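Local coordinates for thioredoxin family protein (Pseudomonas aeruginosa, PDB 1Z6N) that is of unknown function but belongs to the thioredoxin family, binds magnesium in the crystal and may act in thiol-disulfide exchange, at residues R31-Q34 and K35-N39. Sequence-based numbering, arbitrary orientation.
Sequences RFRQ and KLESN
Arg33 and Glu37, one turn apart on helix 23-39, run side by side and point the same way. The touching is done by the aliphatic part of the arginine: Arg33 CG lies 3.3 Å from Glu37 OE2. Their charged ends do not meet, with Arg33 NE 4.9 Å from Glu37 OE2. Arg33 has CG anti to the backbone N (chi1 -178°), but its chain bends at chi3 and carries the guanidinium off. OE2 instead forms a salt bridge with Arg81 of helix 67-82.

Backbone hydrogen bonds from N-H of residue i+4 to C=O of residue i join the two segments. Lys35 N, Leu36 N and Glu37 N donate to the carbonyls of Arg31, Phe32 and Arg33. The bond from Glu37 N to Arg33 O is 2.8 Å long.

Gln34 O is gripped twice. Ser38 N donates to Gln34 O at 2.8 Å, and Ser38 OG donates to Gln34 O at 2.9 Å. The two donors come from opposite faces of the carbonyl plane. A chi1 of 60° swings OG back over the preceding turn.

On the side facing helix 67-82, Phe32 touches Ile71 and Leu36 touches Phe78, while Lys35 NZ reaches Asp149 and the carbonyl of Ala147. The serine hydroxyl thus spends its proton on a carbonyl of its own helix, near the C-terminal end, whereas the charges of Lys35 and Glu37 tie that helix to other parts of the fold.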
ATOM      1  N   ARG A  31      -7.151  13.845   4.040  1.00  8.59           N
ATOM      2  CA  ARG A  31      -6.388  14.951   3.459  1.00  9.39           C
ATOM      3  C   ARG A  31      -5.299  14.472   2.498  1.00  9.54           C
ATOM      4  O   ARG A  31      -5.071  15.107   1.471  1.00  9.85           O
ATOM      5  CB  ARG A  31      -5.805  15.841   4.549  1.00  9.46           C
ATOM      6  CG  ARG A  31      -6.875  16.663   5.246  1.00 11.19           C
ATOM      7  CD  ARG A  31      -6.292  17.646   6.240  1.00 12.16           C
ATOM      8  NE  ARG A  31      -5.497  16.966   7.266  1.00 15.22           N
ATOM      9  CZ  ARG A  31      -5.974  16.524   8.427  1.00 14.73           C
ATOM     10  NH1 ARG A  31      -7.260  16.652   8.735  1.00 13.34           N
ATOM     11  NH2 ARG A  31      -5.146  15.937   9.283  1.00 16.40           N
ATOM     12  N   PHE A  32      -4.631  13.358   2.803  1.00 10.16           N
ATOM     13  CA  PHE A  32      -3.683  12.808   1.830  1.00 10.56           C
ATOM     14  C   PHE A  32      -4.440  12.403   0.570  1.00 10.91           C
ATOM     15  O   PHE A  32      -3.978  12.635  -0.551  1.00 11.58           O
ATOM     16  CB  PHE A  32      -2.883  11.611   2.387  1.00 10.12           C
ATOM     17  CG  PHE A  32      -1.890  11.981   3.456  1.00 11.37           C
ATOM     18  CD1 PHE A  32      -0.897  12.947   3.209  1.00 11.50           C
ATOM     19  CD2 PHE A  32      -1.933  11.363   4.702  1.00 11.33           C
ATOM     20  CE1 PHE A  32       0.015  13.292   4.222  1.00 12.72           C
ATOM     21  CE2 PHE A  32      -1.027  11.695   5.711  1.00 12.60           C
ATOM     22  CZ  PHE A  32      -0.046  12.663   5.467  1.00 13.28           C
ATOM     23  N   ARG A  33      -5.612  11.803   0.757  1.00 11.82           N
ATOM     24  CA  ARG A  33      -6.468  11.401  -0.347  1.00 13.01           C
ATOM     25  C   ARG A  33      -6.884  12.616  -1.176  1.00 13.08           C
ATOM     26  O   ARG A  33      -6.759  12.614  -2.403  1.00 13.26           O
ATOM     27  CB  ARG A  33      -7.685  10.640   0.177  1.00 14.02           C
ATOM     28  CG  ARG A  33      -8.629  10.126  -0.888  1.00 14.81           C
ATOM     29  CD  ARG A  33      -9.975   9.659  -0.294  1.00 16.64           C
ATOM     30  NE  ARG A  33      -9.876   8.643   0.762  1.00 25.57           N
ATOM     31  CZ  ARG A  33     -10.630   8.650   1.865  1.00 27.18           C
ATOM     32  NH1 ARG A  33     -11.511   9.626   2.067  1.00 28.63           N
ATOM     33  NH2 ARG A  33     -10.495   7.698   2.781  1.00 30.67           N
ATOM     34  N   GLN A  34      -7.342  13.666  -0.504  1.00 12.07           N
ATOM     35  CA  GLN A  34      -7.740  14.890  -1.202  1.00 11.98           C
ATOM     36  C   GLN A  34      -6.572  15.528  -1.965  1.00 11.31           C
ATOM     37  O   GLN A  34      -6.782  16.094  -3.042  1.00 11.49           O
ATOM     38  CB  GLN A  34      -8.376  15.892  -0.227  1.00 12.17           C
ATOM     39  CG  GLN A  34      -8.995  17.110  -0.880  1.00 15.79           C
ATOM     40  CD  GLN A  34      -9.634  18.009   0.142  1.00 18.66           C
ATOM     41  OE1 GLN A  34      -9.641  19.234  -0.005  1.00 23.97           O
ATOM     42  NE2 GLN A  34     -10.168  17.403   1.208  1.00 20.41           N
ATOM     43  N   LYS A  35      -5.365  15.453  -1.404  1.00 11.14           N
ATOM     44  CA  LYS A  35      -4.171  16.002  -2.067  1.00 11.71           C
ATOM     45  C   LYS A  35      -3.913  15.306  -3.392  1.00 12.62           C
ATOM     46  O   LYS A  35      -3.706  15.952  -4.431  1.00 12.44           O
ATOM     47  CB  LYS A  35      -2.926  15.936  -1.174  1.00 11.76           C
ATOM     48  CG  LYS A  35      -1.630  16.377  -1.890  1.00 12.12           C
ATOM     49  CD  LYS A  35      -0.484  16.520  -0.909  1.00 14.71           C
ATOM     50  CE  LYS A  35       0.785  17.014  -1.592  1.00 16.18           C
ATOM     51  NZ  LYS A  35       1.675  17.627  -0.569  1.00 18.45           N
ATOM     52  N   LEU A  36      -3.924  13.978  -3.345  1.00 13.87           N
ATOM     53  CA  LEU A  36      -3.742  13.171  -4.538  1.00 14.56           C
ATOM     54  C   LEU A  36      -4.877  13.429  -5.526  1.00 15.29           C
ATOM     55  O   LEU A  36      -4.631  13.600  -6.722  1.00 15.30           O
ATOM     56  CB  LEU A  36      -3.667  11.693  -4.140  1.00 14.53           C
ATOM     57  CG  LEU A  36      -2.902  10.717  -5.021  1.00 14.60           C
ATOM     58  CD1 LEU A  36      -1.570  11.279  -5.502  1.00 15.09           C
ATOM     59  CD2 LEU A  36      -2.709   9.443  -4.214  1.00 17.13           C
ATOM     60  N   GLU A  37      -6.104  13.513  -5.018  1.00 16.13           N
ATOM     61  CA  GLU A  37      -7.294  13.753  -5.844  1.00 16.64           C
ATOM     62  C   GLU A  37      -7.352  15.138  -6.508  1.00 17.40           C
ATOM     63  O   GLU A  37      -7.874  15.269  -7.621  1.00 18.42           O
ATOM     64  CB  GLU A  37      -8.576  13.491  -5.049  1.00 17.23           C
ATOM     65  CG  GLU A  37      -8.802  12.000  -4.813  0.50 16.72           C
ATOM     66  CD  GLU A  37     -10.010  11.674  -3.959  0.50 17.14           C
ATOM     67  OE1 GLU A  37     -10.715  12.597  -3.494  1.00 17.97           O
ATOM     68  OE2 GLU A  37     -10.250  10.469  -3.755  1.00 18.77           O
ATOM     69  N   SER A  38      -6.825  16.160  -5.836  1.00 17.54           N
ATOM     70  CA  SER A  38      -6.810  17.517  -6.413  1.00 17.98           C
ATOM     71  C   SER A  38      -5.583  17.767  -7.291  1.00 18.49           C
ATOM     72  O   SER A  38      -5.690  18.420  -8.335  1.00 18.45           O
ATOM     73  CB  SER A  38      -6.910  18.578  -5.320  1.00 18.08           C
ATOM     74  OG  SER A  38      -5.822  18.486  -4.416  1.00 19.43           O
ATOM     75  N   ASN A  39      -4.419  17.268  -6.870  1.00 18.75           N
ATOM     76  CA  ASN A  39      -3.197  17.417  -7.674  1.00 19.89           C
ATOM     77  C   ASN A  39      -3.186  16.494  -8.894  1.00 20.10           C
ATOM     78  O   ASN A  39      -2.612  16.837  -9.936  1.00 20.26           O
ATOM     79  CB  ASN A  39      -1.937  17.212  -6.816  1.00 20.26           C
ATOM     80  CG  ASN A  39      -1.732  18.323  -5.780  1.00 21.69           C
ATOM     81  OD1 ASN A  39      -2.354  19.380  -5.852  1.00 23.60           O
ATOM     82  ND2 ASN A  39      -0.843  18.082  -4.820  1.00 23.37           N
TER